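Local coordinates for phosphoserine aminotransferase SerC (Cytophaga hutchinsonii ATCC 33406, PDB 3FFR), which probably catalyses the pyridoxal-phosphate-dependent transamination between phosphoserine and 2-oxoglutarate in serine biosynthesis, at residues H88-E100 and Y110-P122. Numbering follows the deposited sequence. Where two conformers were deposited one is given.
Sequences HCVNGSFSKRFYE and YKEEAAFGKGFYP. With SER (serine), chain B.
Lys118 O is gripped twice, by Asn91 ND2 at 3.1 Å, which lies in its carbonyl plane, and by a water that also donates to Asn91 O and accepts from Gly117 N. The Asn91 side chain reaches it because CG sits between the backbone N and the carbonyl carbon (chi1 67°). Asn91 thereby ties the end of strand 85-90 to the type II turn from Ala115 to Lys118, whose Gly117 has a positive phi. Upstream, strands 85-90 and 108-113 run parallel: Val90 N gives a nearly straight bond to Glu112 O (2.8 Å), and Val90 O receives Ala114 N. With helix 93-104 between them they form a beta-alpha-beta crossover, and 108-113 is an edge strand of the seven-stranded sheet within this chain, in the large-domain architecture of fold-type I PLP enzymes. On the face carrying Cys89, the Phe120 ring lies under the cysteine: SG stands 4.2 Å from the ring centroid, almost on the normal, while CB covers the same face nearer the rim, and Ala114 CB packs on the opposite one. The other face of the sheet carries Lys111, whose CD lies 4.0 Å from the centroid of the Tyr99 ring, over its face; the bend at chi3 (53°) then carries NZ to Glu113 OE1, 3.0 Å away, in a salt bridge. Replacing Tyr99 by an alanine removes the ring the Lys111 methylenes lie against, and that chain is then likely to swing more freely. At the start of the helix, Ser95 OG accepts from Asn91 N, and Phe94 CZ comes within 3.6 Å of CA of the bound serine.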
ATOM      1  N   HIS A  88     -19.735  -7.427 -15.881  1.00 25.49           N
ATOM      2  CA  HIS A  88     -19.910  -6.690 -14.642  1.00 26.64           C
ATOM      3  C   HIS A  88     -21.351  -6.280 -14.377  1.00 26.55           C
ATOM      4  O   HIS A  88     -22.008  -5.784 -15.256  1.00 27.70           O
ATOM      5  CB  HIS A  88     -19.098  -5.366 -14.707  1.00 26.65           C
ATOM      6  CG  HIS A  88     -17.627  -5.550 -14.936  1.00 26.64           C
ATOM      7  ND1 HIS A  88     -16.680  -5.270 -13.966  1.00 25.28           N
ATOM      8  CD2 HIS A  88     -16.947  -5.986 -16.021  1.00 26.81           C
ATOM      9  CE1 HIS A  88     -15.477  -5.565 -14.448  1.00 27.54           C
ATOM     10  NE2 HIS A  88     -15.610  -5.992 -15.694  1.00 26.49           N
ATOM     11  N   CYS A  89     -21.786  -6.478 -13.137  1.00 24.93           N
ATOM     12  CA  CYS A  89     -23.052  -5.890 -12.652  1.00 24.25           C
ATOM     13  C   CYS A  89     -22.722  -4.499 -12.130  1.00 26.95           C
ATOM     14  O   CYS A  89     -21.932  -4.357 -11.189  1.00 28.65           O
ATOM     15  CB  CYS A  89     -23.693  -6.729 -11.535  1.00 27.20           C
ATOM     16  SG  CYS A  89     -24.550  -8.190 -12.176  1.00 29.48           S
ATOM     17  N   VAL A  90     -23.321  -3.488 -12.742  1.00 25.94           N
ATOM     18  CA  VAL A  90     -23.038  -2.082 -12.412  1.00 25.15           C
ATOM     19  C   VAL A  90     -24.281  -1.353 -11.933  1.00 26.40           C
ATOM     20  O   VAL A  90     -25.287  -1.311 -12.655  1.00 27.85           O
ATOM     21  CB  VAL A  90     -22.445  -1.350 -13.652  1.00 27.19           C
ATOM     22  CG1 VAL A  90     -22.297   0.175 -13.391  1.00 27.58           C
ATOM     23  CG2 VAL A  90     -21.095  -2.001 -14.057  1.00 25.73           C
ATOM     24  N   ASN A  91     -24.203  -0.810 -10.724  1.00 27.07           N
ATOM     25  CA  ASN A  91     -25.352  -0.080 -10.151  1.00 26.47           C
ATOM     26  C   ASN A  91     -24.967   1.103  -9.301  1.00 28.71           C
ATOM     27  O   ASN A  91     -25.769   1.671  -8.557  1.00 29.39           O
ATOM     28  CB  ASN A  91     -26.296  -1.009  -9.373  1.00 28.34           C
ATOM     29  CG  ASN A  91     -25.658  -1.582  -8.127  1.00 27.29           C
ATOM     30  OD1 ASN A  91     -24.436  -1.549  -7.966  1.00 27.85           O
ATOM     31  ND2 ASN A  91     -26.491  -2.080  -7.215  1.00 31.00           N
ATOM     32  N   GLY A  92     -23.707   1.473  -9.385  1.00 27.71           N
ATOM     33  CA  GLY A  92     -23.219   2.625  -8.625  1.00 26.79           C
ATOM     34  C   GLY A  92     -21.781   2.941  -8.943  1.00 27.25           C
ATOM     35  O   GLY A  92     -21.160   2.342  -9.834  1.00 27.72           O
ATOM     36  N   SER A  93     -21.256   3.886  -8.185  1.00 27.34           N
ATOM     37  CA  SER A  93     -19.929   4.428  -8.476  1.00 27.96           C
ATOM     38  C   SER A  93     -18.763   3.458  -8.402  1.00 28.06           C
ATOM     39  O   SER A  93     -17.823   3.520  -9.233  1.00 27.73           O
ATOM     40  CB  SER A  93     -19.642   5.629  -7.596  1.00 30.02           C
ATOM     41  OG  SER A  93     -20.645   6.611  -7.778  1.00 33.27           O
ATOM     42  N   PHE A  94     -18.812   2.566  -7.419  1.00 28.07           N
ATOM     43  CA  PHE A  94     -17.705   1.597  -7.251  1.00 27.10           C
ATOM     44  C   PHE A  94     -17.766   0.497  -8.308  1.00 27.15           C
ATOM     45  O   PHE A  94     -16.768   0.225  -8.984  1.00 28.07           O
ATOM     46  CB  PHE A  94     -17.664   1.064  -5.833  1.00 26.51           C
ATOM     47  CG  PHE A  94     -17.297   2.133  -4.862  1.00 28.28           C
ATOM     48  CD1 PHE A  94     -15.977   2.482  -4.687  1.00 32.96           C
ATOM     49  CD2 PHE A  94     -18.266   2.867  -4.225  1.00 27.70           C
ATOM     50  CE1 PHE A  94     -15.629   3.504  -3.814  1.00 36.89           C
ATOM     51  CE2 PHE A  94     -17.947   3.905  -3.377  1.00 31.15           C
ATOM     52  CZ  PHE A  94     -16.630   4.225  -3.150  1.00 34.66           C
ATOM     53  N   SER A  95     -18.945  -0.082  -8.485  1.00 27.12           N
ATOM     54  CA  SER A  95     -19.125  -1.138  -9.499  1.00 25.78           C
ATOM     55  C   SER A  95     -18.858  -0.578 -10.906  1.00 27.02           C
ATOM     56  O   SER A  95     -18.278  -1.253 -11.759  1.00 26.97           O
ATOM     57  CB  SER A  95     -20.485  -1.833  -9.379  1.00 26.32           C
ATOM     58  OG  SER A  95     -21.553  -0.910  -9.391  1.00 26.91           O
ATOM     59  N   LYS A  96     -19.211   0.688 -11.107  1.00 27.52           N
ATOM     60  CA  LYS A  96     -18.942   1.357 -12.397  1.00 27.69           C
ATOM     61  C   LYS A  96     -17.437   1.526 -12.671  1.00 27.19           C
ATOM     62  O   LYS A  96     -16.938   1.284 -13.776  1.00 26.03           O
ATOM     63  CB  LYS A  96     -19.616   2.715 -12.455  1.00 27.63           C
ATOM     64  CG  LYS A  96     -19.330   3.551 -13.711  1.00 30.99           C
ATOM     65  CD  LYS A  96     -20.134   4.881 -13.598  1.00 35.23           C
ATOM     66  CE  LYS A  96     -19.878   5.890 -14.702  1.00 48.94           C
ATOM     67  NZ  LYS A  96     -18.598   6.655 -14.463  1.00 59.11           N
ATOM     68  N   ARG A  97     -16.709   1.926 -11.639  1.00 26.75           N
ATOM     69  CA  ARG A  97     -15.256   2.182 -11.782  0.60 28.19           C
ATOM     70  C   ARG A  97     -14.531   0.879 -12.133  1.00 26.22           C
ATOM     71  O   ARG A  97     -13.653   0.866 -13.025  1.00 28.43           O
ATOM     72  CB  ARG A  97     -14.653   2.843 -10.538  0.60 27.54           C
ATOM     73  CG  ARG A  97     -13.227   3.391 -10.792  0.60 29.44           C
ATOM     74  CD  ARG A  97     -13.180   4.710 -11.608  0.60 31.14           C
ATOM     75  NE  ARG A  97     -11.805   5.007 -12.018  0.60 32.24           N
ATOM     76  CZ  ARG A  97     -11.337   4.766 -13.245  0.60 32.50           C
ATOM     77  NH1 ARG A  97     -12.162   4.369 -14.193  0.60 23.54           N
ATOM     78  NH2 ARG A  97     -10.053   4.999 -13.540  0.60 31.83           N
ATOM     79  N   PHE A  98     -14.930  -0.211 -11.471  1.00 26.41           N
ATOM     80  CA  PHE A  98     -14.339  -1.559 -11.728  1.00 26.07           C
ATOM     81  C   PHE A  98     -14.595  -1.945 -13.168  1.00 26.89           C
ATOM     82  O   PHE A  98     -13.704  -2.359 -13.894  1.00 26.71           O
ATOM     83  CB  PHE A  98     -14.902  -2.554 -10.693  1.00 25.61           C
ATOM     84  CG  PHE A  98     -14.311  -3.923 -10.729  1.00 28.59           C
ATOM     85  CD1 PHE A  98     -13.125  -4.195 -11.390  1.00 32.33           C
ATOM     86  CD2 PHE A  98     -14.893  -4.910  -9.943  1.00 30.32           C
ATOM     87  CE1 PHE A  98     -12.588  -5.478 -11.357  1.00 31.39           C
ATOM     88  CE2 PHE A  98     -14.340  -6.192  -9.907  1.00 30.54           C
ATOM     89  CZ  PHE A  98     -13.208  -6.457 -10.599  1.00 30.20           C
ATOM     90  N   TYR A  99     -15.826  -1.742 -13.614  1.00 24.51           N
ATOM     91  CA  TYR A  99     -16.179  -2.007 -15.003  1.00 24.82           C
ATOM     92  C   TYR A  99     -15.292  -1.198 -15.944  1.00 25.74           C
ATOM     93  O   TYR A  99     -14.799  -1.712 -16.952  1.00 26.16           O
ATOM     94  CB  TYR A  99     -17.676  -1.673 -15.217  1.00 26.81           C
ATOM     95  CG  TYR A  99     -18.087  -1.376 -16.647  1.00 24.00           C
ATOM     96  CD1 TYR A  99     -18.233  -2.393 -17.566  1.00 24.75           C
ATOM     97  CD2 TYR A  99     -18.348  -0.081 -17.049  1.00 27.39           C
ATOM     98  CE1 TYR A  99     -18.613  -2.128 -18.857  1.00 28.08           C
ATOM     99  CE2 TYR A  99     -18.707   0.202 -18.335  1.00 28.26           C
ATOM    100  CZ  TYR A  99     -18.858  -0.823 -19.235  1.00 29.72           C
ATOM    101  OH  TYR A  99     -19.238  -0.528 -20.533  1.00 29.47           O
ATOM    102  N   GLU A 100     -15.086   0.071 -15.601  1.00 26.63           N
ATOM    103  CA  GLU A 100     -14.259   0.965 -16.439  1.00 25.95           C
ATOM    104  C   GLU A 100     -12.794   0.538 -16.538  1.00 28.09           C
ATOM    105  O   GLU A 100     -12.134   0.702 -17.564  1.00 25.44           O
ATOM    106  CB  GLU A 100     -14.332   2.410 -15.922  1.00 26.66           C
ATOM    107  CG  GLU A 100     -15.680   3.051 -16.198  1.00 27.78           C
ATOM    108  CD  GLU A 100     -15.880   4.381 -15.501  1.00 34.17           C
ATOM    109  OE1 GLU A 100     -15.078   4.733 -14.620  1.00 30.09           O
ATOM    110  OE2 GLU A 100     -16.897   5.050 -15.815  1.00 30.97           O
ATOM    111  N   TYR A 110     -18.733  -6.642 -20.730  1.00 26.12           N
ATOM    112  CA  TYR A 110     -20.192  -6.625 -20.741  1.00 25.63           C
ATOM    113  C   TYR A 110     -20.647  -5.945 -19.478  1.00 28.78           C
ATOM    114  O   TYR A 110     -20.042  -6.099 -18.419  1.00 27.76           O
ATOM    115  CB  TYR A 110     -20.777  -8.029 -20.761  1.00 26.46           C
ATOM    116  CG  TYR A 110     -20.449  -8.866 -21.988  1.00 26.63           C
ATOM    117  CD1 TYR A 110     -21.076  -8.603 -23.206  1.00 28.75           C
ATOM    118  CD2 TYR A 110     -19.606  -9.963 -21.917  1.00 29.96           C
ATOM    119  CE1 TYR A 110     -20.812  -9.362 -24.328  1.00 28.32           C
ATOM    120  CE2 TYR A 110     -19.343 -10.731 -23.033  1.00 28.13           C
ATOM    121  CZ  TYR A 110     -19.955 -10.435 -24.228  1.00 28.88           C
ATOM    122  OH  TYR A 110     -19.691 -11.215 -25.337  1.00 28.90           O
ATOM    123  N   LYS A 111     -21.740  -5.207 -19.595  1.00 28.12           N
ATOM    124  CA  LYS A 111     -22.321  -4.522 -18.470  1.00 29.94           C
ATOM    125  C   LYS A 111     -23.806  -4.813 -18.324  1.00 31.15           C
ATOM    126  O   LYS A 111     -24.576  -4.638 -19.279  1.00 30.38           O
ATOM    127  CB  LYS A 111     -22.124  -3.004 -18.629  1.00 33.05           C
ATOM    128  CG  LYS A 111     -22.771  -2.215 -17.550  1.00 34.58           C
ATOM    129  CD  LYS A 111     -22.385  -0.740 -17.542  1.00 39.74           C
ATOM    130  CE  LYS A 111     -22.606  -0.065 -18.886  1.00 38.68           C
ATOM    131  NZ  LYS A 111     -22.645   1.422 -18.720  1.00 41.70           N
ATOM    132  N   GLU A 112     -24.164  -5.326 -17.154  1.00 27.80           N
ATOM    133  CA  GLU A 112     -25.550  -5.497 -16.734  1.00 28.17           C
ATOM    134  C   GLU A 112     -25.784  -4.347 -15.766  1.00 29.32           C
ATOM    135  O   GLU A 112     -25.198  -4.299 -14.672  1.00 26.49           O
ATOM    136  CB  GLU A 112     -25.778  -6.830 -16.039  1.00 29.24           C
ATOM    137  CG  GLU A 112     -27.215  -7.082 -15.652  1.00 30.19           C
ATOM    138  CD  GLU A 112     -28.115  -7.388 -16.828  1.00 39.13           C
ATOM    139  OE1 GLU A 112     -27.617  -7.848 -17.873  1.00 37.27           O
ATOM    140  OE2 GLU A 112     -29.333  -7.209 -16.679  1.00 39.34           O
ATOM    141  N   GLU A 113     -26.647  -3.410 -16.147  1.00 28.89           N
ATOM    142  CA  GLU A 113     -26.798  -2.173 -15.322  1.00 28.30           C
ATOM    143  C   GLU A 113     -28.131  -1.975 -14.677  1.00 32.21           C
ATOM    144  O   GLU A 113     -29.162  -2.337 -15.237  1.00 32.28           O
ATOM    145  CB  GLU A 113     -26.475  -0.946 -16.213  1.00 30.54           C
ATOM    146  CG  GLU A 113     -26.347   0.355 -15.431  1.00 33.31           C
ATOM    147  CD  GLU A 113     -25.633   1.471 -16.193  1.00 40.94           C
ATOM    148  OE1 GLU A 113     -25.317   1.301 -17.381  1.00 42.67           O
ATOM    149  OE2 GLU A 113     -25.382   2.527 -15.583  1.00 44.89           O
ATOM    150  N   ALA A 114     -28.088  -1.483 -13.446  1.00 28.67           N
ATOM    151  CA  ALA A 114     -29.301  -1.054 -12.739  1.00 28.60           C
ATOM    152  C   ALA A 114     -29.080   0.403 -12.348  1.00 28.76           C
ATOM    153  O   ALA A 114     -27.959   0.858 -12.143  1.00 28.88           O
ATOM    154  CB  ALA A 114     -29.561  -1.897 -11.488  1.00 30.06           C
ATOM    155  N   ALA A 115     -30.181   1.132 -12.253  1.00 27.90           N
ATOM    156  CA  ALA A 115     -30.097   2.546 -11.886  1.00 29.05           C
ATOM    157  C   ALA A 115     -29.523   2.720 -10.494  1.00 28.47           C
ATOM    158  O   ALA A 115     -29.662   1.868  -9.625  1.00 28.39           O
ATOM    159  CB  ALA A 115     -31.508   3.200 -11.939  1.00 30.24           C
ATOM    160  N   PHE A 116     -28.912   3.874 -10.276  1.00 29.51           N
ATOM    161  CA  PHE A 116     -28.419   4.212  -8.935  1.00 28.74           C
ATOM    162  C   PHE A 116     -29.571   4.159  -7.962  1.00 29.19           C
ATOM    163  O   PHE A 116     -30.621   4.801  -8.168  1.00 31.44           O
ATOM    164  CB  PHE A 116     -27.776   5.604  -8.931  1.00 31.25           C
ATOM    165  CG  PHE A 116     -27.081   5.968  -7.631  1.00 29.48           C
ATOM    166  CD1 PHE A 116     -27.782   6.534  -6.598  1.00 34.26           C
ATOM    167  CD2 PHE A 116     -25.715   5.770  -7.476  1.00 31.20           C
ATOM    168  CE1 PHE A 116     -27.151   6.880  -5.414  1.00 33.90           C
ATOM    169  CE2 PHE A 116     -25.081   6.116  -6.305  1.00 35.09           C
ATOM    170  CZ  PHE A 116     -25.795   6.690  -5.282  1.00 36.15           C
ATOM    171  N   GLY A 117     -29.399   3.402  -6.891  1.00 28.53           N
ATOM    172  CA  GLY A 117     -30.424   3.269  -5.865  1.00 28.01           C
ATOM    173  C   GLY A 117     -31.206   1.986  -6.016  1.00 28.80           C
ATOM    174  O   GLY A 117     -32.026   1.622  -5.177  1.00 29.09           O
ATOM    175  N   LYS A 118     -30.922   1.292  -7.110  1.00 28.92           N
ATOM    176  CA  LYS A 118     -31.555  -0.002  -7.388  1.00 27.34           C
ATOM    177  C   LYS A 118     -30.568  -1.150  -7.447  1.00 28.49           C
ATOM    178  O   LYS A 118     -29.362  -0.979  -7.557  1.00 28.11           O
ATOM    179  CB  LYS A 118     -32.372   0.057  -8.684  1.00 29.08           C
ATOM    180  CG  LYS A 118     -33.583   0.949  -8.559  1.00 32.03           C
ATOM    181  CD  LYS A 118     -34.317   1.074  -9.831  1.00 44.98           C
ATOM    182  CE  LYS A 118     -35.625   1.831  -9.602  1.00 50.50           C
ATOM    183  NZ  LYS A 118     -36.377   1.945 -10.881  1.00 57.23           N
ATOM    184  N   GLY A 119     -31.141  -2.341  -7.384  1.00 28.81           N
ATOM    185  CA  GLY A 119     -30.373  -3.572  -7.429  1.00 28.28           C
ATOM    186  C   GLY A 119     -30.789  -4.468  -8.566  1.00 27.71           C
ATOM    187  O   GLY A 119     -31.449  -4.037  -9.532  1.00 28.58           O
ATOM    188  N   PHE A 120     -30.411  -5.731  -8.437  1.00 27.66           N
ATOM    189  CA  PHE A 120     -30.587  -6.742  -9.479  1.00 27.97           C
ATOM    190  C   PHE A 120     -31.538  -7.872  -9.121  1.00 29.42           C
ATOM    191  O   PHE A 120     -31.665  -8.271  -7.954  1.00 30.56           O
ATOM    192  CB  PHE A 120     -29.215  -7.346  -9.831  1.00 29.10           C
ATOM    193  CG  PHE A 120     -28.272  -6.338 -10.408  1.00 26.85           C
ATOM    194  CD1 PHE A 120     -28.347  -5.987 -11.746  1.00 32.12           C
ATOM    195  CD2 PHE A 120     -27.350  -5.680  -9.601  1.00 32.10           C
ATOM    196  CE1 PHE A 120     -27.486  -5.021 -12.263  1.00 30.42           C
ATOM    197  CE2 PHE A 120     -26.516  -4.716 -10.123  1.00 30.29           C
ATOM    198  CZ  PHE A 120     -26.585  -4.399 -11.452  1.00 29.63           C
ATOM    199  N   TYR A 121     -32.165  -8.390 -10.173  1.00 27.84           N
ATOM    200  CA  TYR A 121     -33.151  -9.494 -10.085  1.00 28.14           C
ATOM    201  C   TYR A 121     -32.634 -10.586 -11.023  1.00 28.21           C
ATOM    202  O   TYR A 121     -32.831 -10.524 -12.234  1.00 28.99           O
ATOM    203  CB  TYR A 121     -34.588  -9.016 -10.413  1.00 28.73           C
ATOM    204  CG  TYR A 121     -34.930  -7.910  -9.457  1.00 28.06           C
ATOM    205  CD1 TYR A 121     -35.417  -8.182  -8.188  1.00 28.24           C
ATOM    206  CD2 TYR A 121     -34.636  -6.596  -9.765  1.00 29.49           C
ATOM    207  CE1 TYR A 121     -35.657  -7.158  -7.277  1.00 29.09           C
ATOM    208  CE2 TYR A 121     -34.871  -5.549  -8.837  1.00 29.24           C
ATOM    209  CZ  TYR A 121     -35.378  -5.853  -7.605  1.00 28.41           C
ATOM    210  OH  TYR A 121     -35.611  -4.844  -6.681  1.00 27.87           O
ATOM    211  N   PRO A 122     -31.924 -11.559 -10.452  1.00 29.55           N
ATOM    212  CA  PRO A 122     -31.185 -12.519 -11.256  1.00 34.30           C
ATOM    213  C   PRO A 122     -31.979 -13.322 -12.246  1.00 34.76           C
ATOM    214  O   PRO A 122     -31.432 -13.763 -13.240  1.00 35.75           O
ATOM    215  CB  PRO A 122     -30.595 -13.472 -10.202  1.00 37.91           C
ATOM    216  CG  PRO A 122     -30.454 -12.666  -9.002  1.00 36.86           C
ATOM    217  CD  PRO A 122     -31.584 -11.687  -9.020  1.00 31.43           C
TER
HETATM  218  N   SER B 362     -12.443   6.486  -2.602  0.75 31.52           N
HETATM  219  CA  SER B 362     -13.916   6.558  -2.594  0.75 39.35           C
HETATM  220  C   SER B 362     -14.290   7.771  -3.377  0.75 40.76           C
HETATM  221  O   SER B 362     -14.431   7.594  -4.585  0.75 46.00           O
HETATM  222  CB  SER B 362     -14.537   6.550  -1.177  0.75 39.90           C
HETATM  223  OG  SER B 362     -14.188   5.357  -0.414  0.75 40.73           O
HETATM  224  OXT SER B 362     -14.414   8.890  -2.890  0.75 40.10           O
HETATM  225  O   HOH W   1     -27.588   1.171  -6.758  1.00 25.93           O